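Local coordinates for protein chitinase (Chromobacterium violaceum, PDB 4TXG) that probably hydrolyses the glycosidic bonds of chitin as a family 18 glycoside hydrolase, and probably binds the polysaccharide, at residues Y275-N280 and A288-F293. Numbering follows the deposited sequence.
Sequences YSMTVN and AGINAF
M277 sets CG anti to its backbone N (chi1 -180°), then bends at both chi2 and chi3, which brings CE back over the ring of F293; that ring in turn leaves its helix with CG anti to the backbone N (chi1 178°). The methyl comes down on one face, offset toward the CG side, with M277 CE 3.5 Å from F293 CG. It makes a CH-pi contact, CE lying 3.9 Å from the ring centroid and 24° off the ring normal. The sulfur follows obliquely, with SD 5.0 Å from the same centroid, so the pair also counts as a Met-aromatic contact, the two side chains crossing at about a right angle. Nearer the backbone, M277 CG lies 3.6 Å from G289 O. Here the backbones themselves close up, the CA atoms of M277 and G289 being 4.8 Å apart. M277 O faces the G289-I290 backbone, 3.6 Å from I290 N. All this lies in the family 18 TIM barrel, where the C-terminal end of the short helix 273-278, after the loop that follows it, meets the start of helix 287-304, the helix that leads into barrel strand 308-312. V193 of barrel strand 185-193 touches both M277 and F293. I290 adds a second contact: its CD1 lies 3.9 Å from T278 O, and its CG1 lies 4.0 Å from M277 SD; A344 and T348 of helix 338-360 pack against the same isoleucine. T278 brings CG2 to I290 CG1, while its OG1 hydrogen-bonds to F274 O within its own helix.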
loop_
_atom_site.group_PDB
_atom_site.type_symbol
_atom_site.label_atom_id
_atom_site.label_comp_id
_atom_site.label_asym_id
_atom_site.label_seq_id
_atom_site.Cartn_x
_atom_site.Cartn_y
_atom_site.Cartn_z
ATOM N N TYR A 275 -6.907 6.314 15.174
ATOM C CA TYR A 275 -5.971 6.684 16.233
ATOM C C TYR A 275 -6.557 6.393 17.614
ATOM O O TYR A 275 -5.897 5.788 18.468
ATOM C CB TYR A 275 -5.592 8.157 16.133
ATOM C CG TYR A 275 -4.846 8.509 14.866
ATOM C CD1 TYR A 275 -3.523 8.129 14.689
ATOM C CD2 TYR A 275 -5.470 9.232 13.852
ATOM C CE1 TYR A 275 -2.832 8.449 13.532
ATOM C CE2 TYR A 275 -4.789 9.569 12.696
ATOM C CZ TYR A 275 -3.471 9.174 12.541
ATOM O OH TYR A 275 -2.783 9.505 11.400
ATOM N N SER A 276 -7.800 6.809 17.823
ATOM C CA SER A 276 -8.419 6.650 19.133
ATOM C C SER A 276 -8.935 5.222 19.308
ATOM O O SER A 276 -9.019 4.723 20.427
ATOM C CB SER A 276 -9.540 7.683 19.326
ATOM O OG SER A 276 -10.401 7.718 18.204
ATOM N N MET A 277 -9.250 4.556 18.198
ATOM C CA MET A 277 -9.741 3.182 18.264
ATOM C C MET A 277 -8.620 2.218 18.654
ATOM O O MET A 277 -8.872 1.240 19.360
ATOM C CB MET A 277 -10.375 2.751 16.927
ATOM C CG MET A 277 -10.932 1.308 16.914
ATOM S SD MET A 277 -9.743 0.066 16.307
ATOM C CE MET A 277 -9.847 0.405 14.567
ATOM N N THR A 278 -7.387 2.495 18.213
ATOM C CA THR A 278 -6.276 1.585 18.512
ATOM C C THR A 278 -5.458 1.967 19.733
ATOM O O THR A 278 -4.812 1.110 20.316
ATOM C CB THR A 278 -5.289 1.455 17.319
ATOM O OG1 THR A 278 -4.721 2.734 17.008
ATOM C CG2 THR A 278 -6.001 0.901 16.091
ATOM N N VAL A 279 -5.449 3.245 20.106
ATOM C CA VAL A 279 -4.606 3.700 21.216
ATOM C C VAL A 279 -5.401 4.640 22.110
ATOM O O VAL A 279 -5.957 5.631 21.638
ATOM C CB VAL A 279 -3.316 4.414 20.710
ATOM C CG1 VAL A 279 -2.474 4.942 21.885
ATOM C CG2 VAL A 279 -2.469 3.467 19.838
ATOM N N ASN A 280 -5.481 4.309 23.396
ATOM C CA ASN A 280 -6.124 5.189 24.370
ATOM C C ASN A 280 -5.394 6.516 24.493
ATOM O O ASN A 280 -4.226 6.625 24.140
ATOM C CB ASN A 280 -6.180 4.525 25.748
ATOM C CG ASN A 280 -7.022 3.272 25.758
ATOM O OD1 ASN A 280 -8.149 3.269 25.267
ATOM N ND2 ASN A 280 -6.485 2.202 26.337
ATOM N N ALA A 288 -10.411 -2.574 24.022
ATOM C CA ALA A 288 -11.866 -2.525 23.870
ATOM C C ALA A 288 -12.269 -1.993 22.496
ATOM O O ALA A 288 -13.184 -2.529 21.858
ATOM C CB ALA A 288 -12.490 -1.675 24.979
ATOM N N GLY A 289 -11.579 -0.949 22.040
ATOM C CA GLY A 289 -11.845 -0.364 20.735
ATOM C C GLY A 289 -11.526 -1.338 19.616
ATOM O O GLY A 289 -12.289 -1.478 18.655
ATOM N N ILE A 290 -10.386 -2.004 19.742
ATOM C CA ILE A 290 -9.932 -2.952 18.719
ATOM C C ILE A 290 -10.868 -4.172 18.674
ATOM O O ILE A 290 -11.177 -4.698 17.598
ATOM C CB ILE A 290 -8.464 -3.383 18.973
ATOM C CG1 ILE A 290 -7.507 -2.230 18.635
ATOM C CG2 ILE A 290 -8.099 -4.621 18.150
ATOM C CD1 ILE A 290 -6.051 -2.432 19.141
ATOM N N ASN A 291 -11.346 -4.608 19.833
ATOM C CA ASN A 291 -12.309 -5.702 19.867
ATOM C C ASN A 291 -13.635 -5.308 19.225
ATOM O O ASN A 291 -14.217 -6.083 18.462
ATOM C CB ASN A 291 -12.559 -6.170 21.304
ATOM C CG ASN A 291 -11.405 -6.977 21.874
ATOM O OD1 ASN A 291 -10.487 -7.382 21.159
ATOM N ND2 ASN A 291 -11.459 -7.228 23.174
ATOM N N ALA A 292 -14.119 -4.107 19.532
ATOM C CA ALA A 292 -15.372 -3.641 18.944
ATOM C C ALA A 292 -15.247 -3.545 17.435
ATOM O O ALA A 292 -16.147 -3.957 16.691
ATOM C CB ALA A 292 -15.776 -2.288 19.528
ATOM N N PHE A 293 -14.128 -2.997 16.980
ATOM C CA PHE A 293 -13.921 -2.858 15.546
ATOM C C PHE A 293 -13.859 -4.224 14.860
ATOM O O PHE A 293 -14.525 -4.451 13.843
ATOM C CB PHE A 293 -12.644 -2.069 15.245
ATOM C CG PHE A 293 -12.370 -1.947 13.781
ATOM C CD1 PHE A 293 -13.062 -1.016 13.014
ATOM C CD2 PHE A 293 -11.460 -2.782 13.163
ATOM C CE1 PHE A 293 -12.827 -0.910 11.647
ATOM C CE2 PHE A 293 -11.218 -2.677 11.802
ATOM C CZ PHE A 293 -11.905 -1.742 11.050
#